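Local coordinates for protein endo alpha-1,4 polygalactosaminidase (Neosartorya fumigata, PDB 6OJ1) that hydrolyses alpha-1,4-linked galactosamine polymers at internal bonds, as an endo-acting GH114 glycoside hydrolase that disrupts microbial biofilms, at residues Val38-Ile44 / Asn260-Val264; Leu46-Leu50 / Phe65-Lys69; Val170-Asn175 / Ser195-Met200; Lys249-Cys253 / Trp273-Cys277. All coordinates share one frame. Numbering follows the deposited sequence.

In the fold
The fold is a (beta/alpha)-barrel. Contact 1 closes the ring by bringing the first strand, 42-45, beside the last parallel one, 261-266. Contact 2 follows within that span, joining the loops that leave strands 42-45 and 59-63; its centre is 20 Å from that of contact 1. Contact 3 comes next, on the outer layer and across the chain's centre from contact 2, about 25 Å between centres. Contact 4 ties helix 246-253 to the C-terminus; its short strand 274-275 pairs antiparallel with 261-266 at the same seam. Its centre lies 11 Å from that of contact 1, and Tyr276 joins the two, so barrel closure and fastening of the chain end form one continuous region.

Contact 1: residues Val38-Ile44 / Asn260-Val264; sequences VGTKWQI and NFSTV. With NAG (2-acetamido-2-deoxy-beta-D-glucopyranose), chain F.
Here the (beta/alpha)-barrel closes: strand 42-44, its first, meets strand 261-264, its last parallel one. The two run in roughly the same direction at 43°, their axes 7.5 Å apart at closest approach, and no direct backbone hydrogen bond crosses between them. Side chains and waters bridge the seam instead. Residues 38-41 approach as an extended loop, interrupted at Gly39 (phi 86°, psi 1°), whose CA lies 5.1 Å from the CA of Ser262. Ser262, in the m rotamer with CB toward the loop, donates from OG to Thr40 O at 2.7 Å. Trp42 uses chi1 p to bring its indole against 261-264, where NE1 makes a weak hydrogen bond to Ser262 O (2.9 Å) and CZ2 packs on Val264 CG2 at 3.6 Å. Val264, also m, puts CG1 3.3 Å from Trp42 O, an oxygen that also bonds to Tyr276, and CG2 4.2 Å from Ile44 CG2. Phe228 meets the Trp42 ring from the adjoining strand. Asn260 carries an N-linked NAG through ND2. Between Gly39 and Ser262 a water accepts a hydrogen bond from Gly39 N (2.9 Å) and donates to Asn260 O (2.6 Å) and Ser262 OG (2.9 Å).

Contact 2: residues Leu46-Leu50 / Phe65-Lys69; sequences LLYAL and FINDK. With NAG (2-acetamido-2-deoxy-beta-D-glucopyranose), chain B; NAG (2-acetamido-2-deoxy-beta-D-glucopyranose), chain C.
Neither side has regular secondary structure where these two loops meet, and one asparagine carboxamide does most of the polar work. Asn67 (chi1 m) lies beside Ala49, CA to CA 5.2 Å, and its OD1 accepts a nearly straight hydrogen bond from Leu50 N at 2.8 Å. The same OD1 also accepts a hydrogen bond from a water 2.9 Å away that reaches Leu50 O (3.3 Å), while ND2 donates to a second water at 2.9 Å, itself 2.8 Å from Tyr48 O. ND2 further bonds to Asp63 O, fixing the amide's orientation. Ile66, with chi1 p and chi2 t, points toward the bend of 46-50, bringing CD1 to 3.5 Å from Tyr48 C. The CA-to-CB bond of Tyr48 points away from 65-69; one ring face meets C6 of NAG chain B, 3.6 Å from CD2, and its OH bonds to Asn272. The contact thus ties together two loops at the C-terminal ends of the barrel's first two strands, 42-45 and 59-63; Leu50 packs on the second of these, and Asp68 is the N-cap of helix 69-77.

Contact 3: residues Val170-Asn175 / Ser195-Met200; sequences VNFLAN and SVIKNM. With NAG (2-acetamido-2-deoxy-beta-D-glucopyranose), chain E; NAG (2-acetamido-2-deoxy-beta-D-glucopyranose), chain D.
Taken from its start, segment 195-200 is the end of a short, weakly bonded helix that turns into a 3-10 stretch, laid against one side of helix segment 170-175. Ser195 O accepts hydrogen bonds from Asn171 ND2 (3.2 Å) and from O3 of NAG chain E (2.8 Å); Ser195 OG receives a very short bond, 2.4 Å, from N2 of NAG chain D. These sugars belong to a glycan attached to the protein itself. Val196 (m) comes next, its CA 6.2 Å from the CA of Asn171 and its CG1 3.7 Å from CG1 of Val170. The 3-10 turn at 197-199 then presents Asn199, CA 6.1 Å from the CA of Ala174. With chi1 at -117°, Asn199 ND2 donates to Asn171 OD1 and Asn175 OD1, each 3.1 Å away, the two acceptors one helical turn apart on 170-175; Thr30 bonds to Asn199 OD1 through N and to Asn175 OD1 through OG1. Met200, m at chi1 and chi2, ends with CE 3.6 Å from Val170 CG1 and 3.7 Å from Ala174 CB. The polar bonds thus run along the outer side of an apolar strip. Inward, Ala174, Val196 and Met200 rest on strand 183-187, which connects the two segments, and helix 124-140 packs beside Phe172 and Leu173.

Contact 4: residues Lys249-Cys253 / Trp273-Cys277; sequences KNAAC and WVEYC
A disulfide and a lysine hold the last residues of the chain to helix 246-253. Cys253, the last residue of the helix, with chi1 at -74°, and Cys277, chi1 at -60°, join SG to SG at 2.0 Å; chi3 is -85°, a left-handed turn about the S-S bond, and the two CA atoms are 5.8 Å apart. One helical turn earlier, Lys249 points toward the extended tail 273-277. Its side chain is almost straight, chi1, chi3 and chi4 being t and chi2 147°, so NZ reaches past Cys277, with CE 4.2 Å from Cys277 CA, to make a weak hydrogen bond to Tyr276 O (2.9 Å) and a long salt bridge to Glu275 OE2 (3.3 Å). Glu275, m at chi1 then extended, keeps OE1 on Ser243 OG. Tyr276 is turned away, its OH bonded to Trp42 O. The polar links are weak, so the covalent bond is the firm attachment, fastening the C-terminal residue itself; it needs an oxidising environment, consistent with a glycosylated protein that passes through the secretory pathway.

Contact 1: residues Val38-Ile44 / Asn260-Val264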
# COMPACT_ATOMS: atom_id res chain seq x y z
N VAL A 38 -12.45 3.48 -10.67
CA VAL A 38 -12.42 4.67 -9.83
C VAL A 38 -13.62 4.63 -8.88
O VAL A 38 -14.73 4.29 -9.28
CB VAL A 38 -12.45 5.94 -10.69
CG1 VAL A 38 -12.65 7.18 -9.82
CG2 VAL A 38 -11.16 6.06 -11.51
N GLY A 39 -13.38 4.97 -7.62
CA GLY A 39 -14.45 5.03 -6.64
C GLY A 39 -14.78 3.72 -5.95
O GLY A 39 -15.69 3.71 -5.10
N THR A 40 -14.09 2.63 -6.27
CA THR A 40 -14.42 1.35 -5.65
C THR A 40 -14.20 1.43 -4.15
O THR A 40 -13.14 1.86 -3.68
CB THR A 40 -13.58 0.22 -6.25
OG1 THR A 40 -13.88 0.09 -7.65
CG2 THR A 40 -13.89 -1.08 -5.55
N LYS A 41 -15.22 1.01 -3.39
CA LYS A 41 -15.13 1.02 -1.93
C LYS A 41 -14.16 -0.05 -1.45
O LYS A 41 -14.15 -1.18 -1.96
CB LYS A 41 -16.51 0.78 -1.33
CG LYS A 41 -16.57 0.92 0.18
CD LYS A 41 -18.02 0.73 0.65
CE LYS A 41 -18.14 0.72 2.16
NZ LYS A 41 -19.57 0.51 2.57
N TRP A 42 -13.35 0.30 -0.45
CA TRP A 42 -12.34 -0.63 0.04
C TRP A 42 -12.31 -0.61 1.56
O TRP A 42 -12.92 0.24 2.23
CB TRP A 42 -10.95 -0.34 -0.53
CG TRP A 42 -10.23 0.88 0.03
CD1 TRP A 42 -10.72 2.14 0.17
CD2 TRP A 42 -8.86 0.93 0.47
NE1 TRP A 42 -9.76 2.98 0.69
CE2 TRP A 42 -8.61 2.26 0.89
CE3 TRP A 42 -7.82 -0.01 0.55
CZ2 TRP A 42 -7.37 2.67 1.39
CZ3 TRP A 42 -6.58 0.39 1.05
CH2 TRP A 42 -6.36 1.73 1.46
N GLN A 43 -11.61 -1.60 2.10
CA GLN A 43 -11.27 -1.71 3.50
C GLN A 43 -9.80 -2.10 3.56
O GLN A 43 -9.30 -2.78 2.66
CB GLN A 43 -12.17 -2.75 4.21
CG GLN A 43 -11.64 -3.38 5.52
CD GLN A 43 -11.62 -2.42 6.71
OE1 GLN A 43 -11.23 -1.26 6.60
NE2 GLN A 43 -12.04 -2.92 7.88
N ILE A 44 -9.10 -1.65 4.60
CA ILE A 44 -7.72 -2.04 4.83
C ILE A 44 -7.57 -2.43 6.29
O ILE A 44 -8.10 -1.76 7.18
CB ILE A 44 -6.72 -0.93 4.45
CG1 ILE A 44 -5.29 -1.35 4.83
CG2 ILE A 44 -7.09 0.42 5.08
CD1 ILE A 44 -4.18 -0.46 4.22
N ASN A 260 -13.97 11.21 -6.46
CA ASN A 260 -13.27 10.16 -7.18
C ASN A 260 -12.28 9.39 -6.32
O ASN A 260 -11.74 8.38 -6.77
CB ASN A 260 -12.56 10.74 -8.42
CG ASN A 260 -13.52 10.97 -9.59
OD1 ASN A 260 -14.64 10.47 -9.59
ND2 ASN A 260 -13.07 11.72 -10.59
N PHE A 261 -12.03 9.82 -5.08
CA PHE A 261 -11.15 9.10 -4.16
C PHE A 261 -11.96 8.08 -3.37
O PHE A 261 -13.10 8.34 -2.98
CB PHE A 261 -10.45 10.05 -3.19
CG PHE A 261 -9.32 10.87 -3.81
CD1 PHE A 261 -9.50 11.55 -5.00
CD2 PHE A 261 -8.10 10.97 -3.17
CE1 PHE A 261 -8.46 12.30 -5.55
CE2 PHE A 261 -7.06 11.73 -3.71
CZ PHE A 261 -7.24 12.38 -4.90
N SER A 262 -11.35 6.91 -3.13
CA SER A 262 -11.97 5.87 -2.31
C SER A 262 -11.46 6.05 -0.89
O SER A 262 -10.44 5.49 -0.50
CB SER A 262 -11.65 4.49 -2.85
OG SER A 262 -12.18 4.35 -4.16
N THR A 263 -12.17 6.85 -0.10
CA THR A 263 -11.66 7.25 1.20
C THR A 263 -12.09 6.26 2.28
O THR A 263 -13.24 5.81 2.30
CB THR A 263 -12.15 8.66 1.55
OG1 THR A 263 -11.65 9.59 0.58
CG2 THR A 263 -11.65 9.07 2.94
N VAL A 264 -11.15 5.92 3.16
CA VAL A 264 -11.46 5.29 4.44
C VAL A 264 -10.91 6.17 5.56
O VAL A 264 -9.82 6.74 5.44
CB VAL A 264 -10.90 3.86 4.56
CG1 VAL A 264 -11.71 2.89 3.73
CG2 VAL A 264 -9.41 3.82 4.18
C1 NAG F . -13.95 11.94 -11.72
C2 NAG F . -14.22 13.44 -11.97
C3 NAG F . -14.97 13.65 -13.29
C4 NAG F . -14.29 12.90 -14.44
C5 NAG F . -14.17 11.43 -14.06
C6 NAG F . -13.52 10.58 -15.13
C7 NAG F . -14.60 15.10 -10.20
C8 NAG F . -15.51 15.54 -9.09
N2 NAG F . -14.98 14.01 -10.87
O3 NAG F . -15.02 15.04 -13.59
O4 NAG F . -15.05 13.04 -15.64
O5 NAG F . -13.35 11.33 -12.89
O6 NAG F . -12.10 10.62 -15.07
O7 NAG F . -13.56 15.70 -10.47
O HOH W 1 -11.00 5.96 -6.31
O HOH W 2 -13.79 3.53 0.26

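Contact 2: residues Leu46-Leu50 / Phe65-Lys69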
# COMPACT_ATOMS: atom_id res chain seq x y z
N LEU A 46 -4.34 -4.12 8.54
CA LEU A 46 -2.97 -4.60 8.51
C LEU A 46 -2.44 -5.05 9.86
O LEU A 46 -1.36 -5.65 9.91
CB LEU A 46 -2.03 -3.50 7.97
CG LEU A 46 -2.36 -2.96 6.60
CD1 LEU A 46 -1.19 -2.03 6.14
CD2 LEU A 46 -2.55 -4.12 5.63
N LEU A 47 -3.17 -4.79 10.95
CA LEU A 47 -2.58 -5.01 12.27
C LEU A 47 -2.53 -6.50 12.65
O LEU A 47 -1.55 -6.96 13.25
CB LEU A 47 -3.34 -4.20 13.32
CG LEU A 47 -2.81 -4.26 14.75
CD1 LEU A 47 -1.39 -3.70 14.78
CD2 LEU A 47 -3.72 -3.48 15.69
N TYR A 48 -3.58 -7.26 12.33
CA TYR A 48 -3.67 -8.66 12.72
C TYR A 48 -4.35 -9.43 11.59
O TYR A 48 -4.81 -8.85 10.61
CB TYR A 48 -4.42 -8.83 14.06
CG TYR A 48 -5.62 -7.89 14.21
CD1 TYR A 48 -6.73 -8.00 13.38
CD2 TYR A 48 -5.64 -6.90 15.19
CE1 TYR A 48 -7.81 -7.15 13.50
CE2 TYR A 48 -6.72 -6.05 15.33
CZ TYR A 48 -7.80 -6.18 14.48
OH TYR A 48 -8.87 -5.32 14.60
N ALA A 49 -4.38 -10.75 11.73
CA ALA A 49 -5.06 -11.57 10.73
C ALA A 49 -6.50 -11.10 10.59
O ALA A 49 -7.17 -10.80 11.58
CB ALA A 49 -5.01 -13.04 11.15
N LEU A 50 -6.98 -11.00 9.35
CA LEU A 50 -8.33 -10.46 9.13
C LEU A 50 -9.38 -11.34 9.80
O LEU A 50 -9.46 -12.54 9.53
CB LEU A 50 -8.61 -10.34 7.63
CG LEU A 50 -9.98 -9.72 7.30
CD1 LEU A 50 -10.02 -8.20 7.62
CD2 LEU A 50 -10.37 -9.98 5.84
N PHE A 65 1.62 -11.64 4.98
CA PHE A 65 2.22 -12.74 5.73
C PHE A 65 1.23 -13.38 6.69
O PHE A 65 1.17 -14.61 6.79
CB PHE A 65 3.43 -12.26 6.52
CG PHE A 65 4.67 -12.09 5.70
CD1 PHE A 65 5.49 -13.18 5.41
CD2 PHE A 65 5.05 -10.83 5.25
CE1 PHE A 65 6.66 -13.02 4.67
CE2 PHE A 65 6.23 -10.66 4.50
CZ PHE A 65 7.02 -11.76 4.21
N ILE A 66 0.45 -12.57 7.40
CA ILE A 66 -0.30 -13.11 8.54
C ILE A 66 -1.68 -13.61 8.16
O ILE A 66 -2.39 -14.15 9.02
CB ILE A 66 -0.37 -12.07 9.67
CG1 ILE A 66 -1.21 -10.87 9.27
CG2 ILE A 66 1.03 -11.62 10.05
CD1 ILE A 66 -1.13 -9.73 10.27
N ASN A 67 -2.08 -13.48 6.89
CA ASN A 67 -3.35 -14.00 6.42
C ASN A 67 -3.14 -15.25 5.57
O ASN A 67 -2.24 -15.29 4.72
CB ASN A 67 -4.08 -12.95 5.61
CG ASN A 67 -4.63 -11.88 6.49
OD1 ASN A 67 -5.62 -12.11 7.18
ND2 ASN A 67 -3.99 -10.71 6.50
N ASP A 68 -3.97 -16.27 5.78
CA ASP A 68 -3.76 -17.52 5.07
C ASP A 68 -4.60 -17.58 3.79
O ASP A 68 -5.48 -16.75 3.53
CB ASP A 68 -4.04 -18.72 5.98
CG ASP A 68 -5.47 -18.78 6.51
OD1 ASP A 68 -6.32 -17.94 6.12
OD2 ASP A 68 -5.74 -19.69 7.32
N LYS A 69 -4.28 -18.58 2.97
CA LYS A 69 -4.95 -18.80 1.70
C LYS A 69 -6.46 -18.88 1.87
O LYS A 69 -7.22 -18.38 1.03
CB LYS A 69 -4.42 -20.09 1.07
CG LYS A 69 -4.19 -20.05 -0.42
CD LYS A 69 -3.91 -21.46 -0.95
CE LYS A 69 -2.94 -22.21 -0.04
NZ LYS A 69 -1.59 -21.58 0.01
C1 NAG B . -9.72 -9.64 15.75
C2 NAG B . -10.72 -9.37 16.87
C3 NAG B . -10.15 -8.38 17.89
C4 NAG B . -8.76 -8.80 18.36
C5 NAG B . -7.87 -9.04 17.15
C6 NAG B . -6.50 -9.58 17.51
C7 NAG B . -13.04 -9.62 16.13
C8 NAG B . -14.21 -8.94 15.48
N2 NAG B . -11.95 -8.86 16.30
O3 NAG B . -11.04 -8.31 19.00
O4 NAG B . -8.19 -7.76 19.15
O5 NAG B . -8.47 -10.03 16.31
O6 NAG B . -6.60 -10.76 18.29
O7 NAG B . -13.08 -10.78 16.49
C1 NAG C . -7.63 -8.23 20.39
C2 NAG C . -6.75 -7.11 20.97
C3 NAG C . -6.24 -7.48 22.37
C4 NAG C . -7.38 -7.94 23.26
C5 NAG C . -8.15 -9.06 22.58
C6 NAG C . -9.34 -9.53 23.39
C7 NAG C . -5.61 -5.78 19.26
C8 NAG C . -4.37 -5.63 18.43
N2 NAG C . -5.63 -6.82 20.09
O3 NAG C . -5.64 -6.34 22.96
O4 NAG C . -6.85 -8.41 24.49
O5 NAG C . -8.66 -8.58 21.33
O6 NAG C . -10.33 -8.51 23.50
O7 NAG C . -6.54 -4.99 19.17
O HOH W 3 -4.18 -8.24 7.92
O HOH W 4 -6.97 -14.34 8.45

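Contact 3: residues Val170-Asn175 / Ser195-Met200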
# COMPACT_ATOMS: atom_id res chain seq x y z
N VAL A 170 10.08 0.39 -8.33
CA VAL A 170 8.64 0.26 -8.45
C VAL A 170 8.29 -0.38 -9.79
O VAL A 170 7.42 -1.26 -9.87
CB VAL A 170 7.96 1.63 -8.27
CG1 VAL A 170 6.52 1.61 -8.79
CG2 VAL A 170 7.99 2.05 -6.77
N ASN A 171 8.97 0.02 -10.87
CA ASN A 171 8.65 -0.61 -12.15
C ASN A 171 9.10 -2.07 -12.17
O ASN A 171 8.42 -2.91 -12.78
CB ASN A 171 9.28 0.19 -13.29
CG ASN A 171 8.45 1.41 -13.66
OD1 ASN A 171 7.21 1.32 -13.73
ND2 ASN A 171 9.10 2.54 -13.89
N PHE A 172 10.21 -2.38 -11.49
CA PHE A 172 10.63 -3.77 -11.31
C PHE A 172 9.56 -4.58 -10.59
O PHE A 172 9.20 -5.69 -11.02
CB PHE A 172 11.95 -3.81 -10.54
CG PHE A 172 12.24 -5.12 -9.86
CD1 PHE A 172 12.85 -6.15 -10.56
CD2 PHE A 172 11.96 -5.30 -8.50
CE1 PHE A 172 13.14 -7.36 -9.93
CE2 PHE A 172 12.24 -6.50 -7.87
CZ PHE A 172 12.84 -7.53 -8.59
N LEU A 173 9.05 -4.05 -9.47
CA LEU A 173 7.99 -4.72 -8.73
C LEU A 173 6.74 -4.89 -9.60
O LEU A 173 6.09 -5.94 -9.55
CB LEU A 173 7.64 -3.94 -7.46
CG LEU A 173 8.71 -3.84 -6.37
CD1 LEU A 173 8.21 -2.92 -5.26
CD2 LEU A 173 9.05 -5.23 -5.79
N ALA A 174 6.39 -3.86 -10.39
CA ALA A 174 5.18 -3.92 -11.20
C ALA A 174 5.29 -4.98 -12.28
O ALA A 174 4.35 -5.76 -12.50
CB ALA A 174 4.89 -2.56 -11.85
N ASN A 175 6.42 -5.03 -12.98
CA ASN A 175 6.60 -6.05 -14.00
C ASN A 175 6.58 -7.44 -13.39
O ASN A 175 6.02 -8.38 -13.97
CB ASN A 175 7.89 -5.79 -14.77
CG ASN A 175 7.84 -4.49 -15.55
OD1 ASN A 175 6.76 -4.01 -15.91
ND2 ASN A 175 9.01 -3.91 -15.81
N SER A 195 6.52 8.71 -13.66
CA SER A 195 7.47 7.72 -14.15
C SER A 195 7.04 6.28 -13.92
O SER A 195 7.70 5.38 -14.45
CB SER A 195 8.83 7.94 -13.49
OG SER A 195 9.36 9.18 -13.90
N VAL A 196 5.96 6.05 -13.16
CA VAL A 196 5.52 4.69 -12.85
C VAL A 196 4.03 4.47 -13.13
O VAL A 196 3.57 3.33 -13.13
CB VAL A 196 5.81 4.32 -11.38
CG1 VAL A 196 7.31 4.44 -11.06
CG2 VAL A 196 4.92 5.15 -10.39
N ILE A 197 3.28 5.55 -13.38
CA ILE A 197 1.81 5.42 -13.39
C ILE A 197 1.32 4.44 -14.45
O ILE A 197 0.34 3.72 -14.22
CB ILE A 197 1.15 6.81 -13.54
CG1 ILE A 197 -0.37 6.67 -13.40
CG2 ILE A 197 1.50 7.47 -14.88
CD1 ILE A 197 -1.08 7.97 -13.11
N LYS A 198 1.98 4.37 -15.61
CA LYS A 198 1.52 3.46 -16.65
C LYS A 198 1.55 2.00 -16.19
O LYS A 198 0.80 1.17 -16.72
CB LYS A 198 2.36 3.61 -17.92
CG LYS A 198 2.18 4.93 -18.63
CD LYS A 198 3.08 5.01 -19.86
N ASN A 199 2.40 1.68 -15.23
CA ASN A 199 2.51 0.33 -14.68
C ASN A 199 1.61 0.12 -13.47
O ASN A 199 1.54 -1.01 -12.97
CB ASN A 199 3.98 0.04 -14.29
CG ASN A 199 4.60 -1.09 -15.10
OD1 ASN A 199 3.89 -1.90 -15.71
ND2 ASN A 199 5.93 -1.16 -15.09
N MET A 200 0.95 1.17 -12.99
CA MET A 200 0.17 1.10 -11.75
C MET A 200 -1.31 0.90 -12.06
O MET A 200 -1.83 1.41 -13.05
CB MET A 200 0.32 2.39 -10.92
CG MET A 200 1.74 2.74 -10.48
SD MET A 200 2.48 1.52 -9.39
CE MET A 200 3.50 0.61 -10.57
C1 NAG E . 9.43 4.45 -19.55
C2 NAG E . 9.61 4.51 -18.01
C3 NAG E . 9.54 5.95 -17.50
C4 NAG E . 10.49 6.84 -18.29
C5 NAG E . 10.17 6.73 -19.77
C6 NAG E . 11.05 7.59 -20.65
C7 NAG E . 7.31 3.84 -17.32
C8 NAG E . 6.51 2.82 -16.56
N2 NAG E . 8.64 3.65 -17.33
O3 NAG E . 9.88 5.95 -16.11
O4 NAG E . 10.47 8.21 -17.88
O5 NAG E . 10.35 5.37 -20.18
O6 NAG E . 12.31 6.99 -20.90
O7 NAG E . 6.78 4.79 -17.89
C1 NAG D . 9.17 8.86 -17.76
C2 NAG D . 9.44 10.23 -17.14
C3 NAG D . 8.12 10.96 -16.91
C4 NAG D . 7.29 11.04 -18.19
C5 NAG D . 7.21 9.66 -18.86
C6 NAG D . 6.57 9.69 -20.23
C7 NAG D . 11.53 10.24 -15.84
C8 NAG D . 12.16 10.10 -14.48
N2 NAG D . 10.20 10.11 -15.89
O3 NAG D . 8.40 12.27 -16.41
O4 NAG D . 5.93 11.30 -17.86
O5 NAG D . 8.50 9.05 -19.01
O6 NAG D . 5.16 9.60 -20.14
O7 NAG D . 12.20 10.46 -16.84

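Contact 4: residues Lys249-Cys253 / Trp273-Cys277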
# COMPACT_ATOMS: atom_id res chain seq x y z
N LYS A 249 -14.41 14.46 10.14
CA LYS A 249 -14.85 13.66 9.01
C LYS A 249 -14.89 14.49 7.73
O LYS A 249 -14.46 14.02 6.67
CB LYS A 249 -16.22 13.06 9.30
CG LYS A 249 -16.69 12.04 8.31
CD LYS A 249 -17.53 10.99 9.01
CE LYS A 249 -18.16 10.04 8.02
NZ LYS A 249 -18.84 8.89 8.69
N ASN A 250 -15.38 15.72 7.82
CA ASN A 250 -15.46 16.56 6.62
C ASN A 250 -14.07 16.93 6.11
O ASN A 250 -13.85 16.98 4.90
CB ASN A 250 -16.29 17.81 6.91
CG ASN A 250 -17.74 17.62 6.53
OD1 ASN A 250 -18.28 18.36 5.70
ND2 ASN A 250 -18.37 16.60 7.09
N ALA A 251 -13.12 17.18 7.02
CA ALA A 251 -11.76 17.47 6.59
C ALA A 251 -11.15 16.29 5.84
O ALA A 251 -10.38 16.48 4.88
CB ALA A 251 -10.90 17.85 7.79
N ALA A 252 -11.47 15.07 6.26
CA ALA A 252 -10.92 13.88 5.61
C ALA A 252 -11.60 13.56 4.29
O ALA A 252 -10.99 12.90 3.44
CB ALA A 252 -11.05 12.68 6.55
N CYS A 253 -12.83 14.03 4.09
CA CYS A 253 -13.71 13.52 3.05
C CYS A 253 -13.98 14.51 1.93
O CYS A 253 -14.25 14.08 0.81
CB CYS A 253 -15.07 13.13 3.65
SG CYS A 253 -15.04 11.61 4.59
N TRP A 273 -11.37 -1.19 12.64
CA TRP A 273 -12.31 -0.08 12.68
C TRP A 273 -12.20 0.79 11.44
O TRP A 273 -11.10 1.11 10.99
CB TRP A 273 -12.07 0.79 13.92
CG TRP A 273 -12.97 1.98 13.95
CD1 TRP A 273 -14.26 2.02 14.40
CD2 TRP A 273 -12.66 3.31 13.50
NE1 TRP A 273 -14.77 3.30 14.28
CE2 TRP A 273 -13.81 4.10 13.72
CE3 TRP A 273 -11.53 3.89 12.93
CZ2 TRP A 273 -13.85 5.45 13.40
CZ3 TRP A 273 -11.57 5.24 12.61
CH2 TRP A 273 -12.72 6.00 12.84
N VAL A 274 -13.35 1.19 10.89
CA VAL A 274 -13.35 2.04 9.69
C VAL A 274 -14.65 2.84 9.66
O VAL A 274 -15.70 2.36 10.09
CB VAL A 274 -13.16 1.21 8.40
CG1 VAL A 274 -14.25 0.16 8.25
CG2 VAL A 274 -13.10 2.10 7.16
N GLU A 275 -14.56 4.07 9.15
CA GLU A 275 -15.75 4.83 8.79
C GLU A 275 -15.62 5.26 7.34
O GLU A 275 -14.51 5.41 6.82
CB GLU A 275 -15.96 6.05 9.69
CG GLU A 275 -16.55 5.68 11.04
CD GLU A 275 -16.97 6.90 11.84
OE1 GLU A 275 -17.33 6.71 13.02
OE2 GLU A 275 -16.95 8.03 11.30
N TYR A 276 -16.76 5.46 6.69
CA TYR A 276 -16.80 5.90 5.30
C TYR A 276 -17.44 7.27 5.22
O TYR A 276 -18.21 7.68 6.10
CB TYR A 276 -17.55 4.90 4.42
CG TYR A 276 -16.79 3.60 4.32
CD1 TYR A 276 -15.82 3.41 3.35
CD2 TYR A 276 -17.01 2.59 5.24
CE1 TYR A 276 -15.11 2.22 3.27
CE2 TYR A 276 -16.31 1.41 5.19
CZ TYR A 276 -15.36 1.23 4.21
OH TYR A 276 -14.67 0.04 4.14
N CYS A 277 -17.11 7.99 4.16
CA CYS A 277 -17.66 9.32 3.94
C CYS A 277 -19.14 9.24 3.64
O CYS A 277 -19.59 8.33 2.94
CB CYS A 277 -16.91 10.03 2.81
SG CYS A 277 -15.16 10.21 3.13
OXT CYS A 277 -19.93 10.06 4.11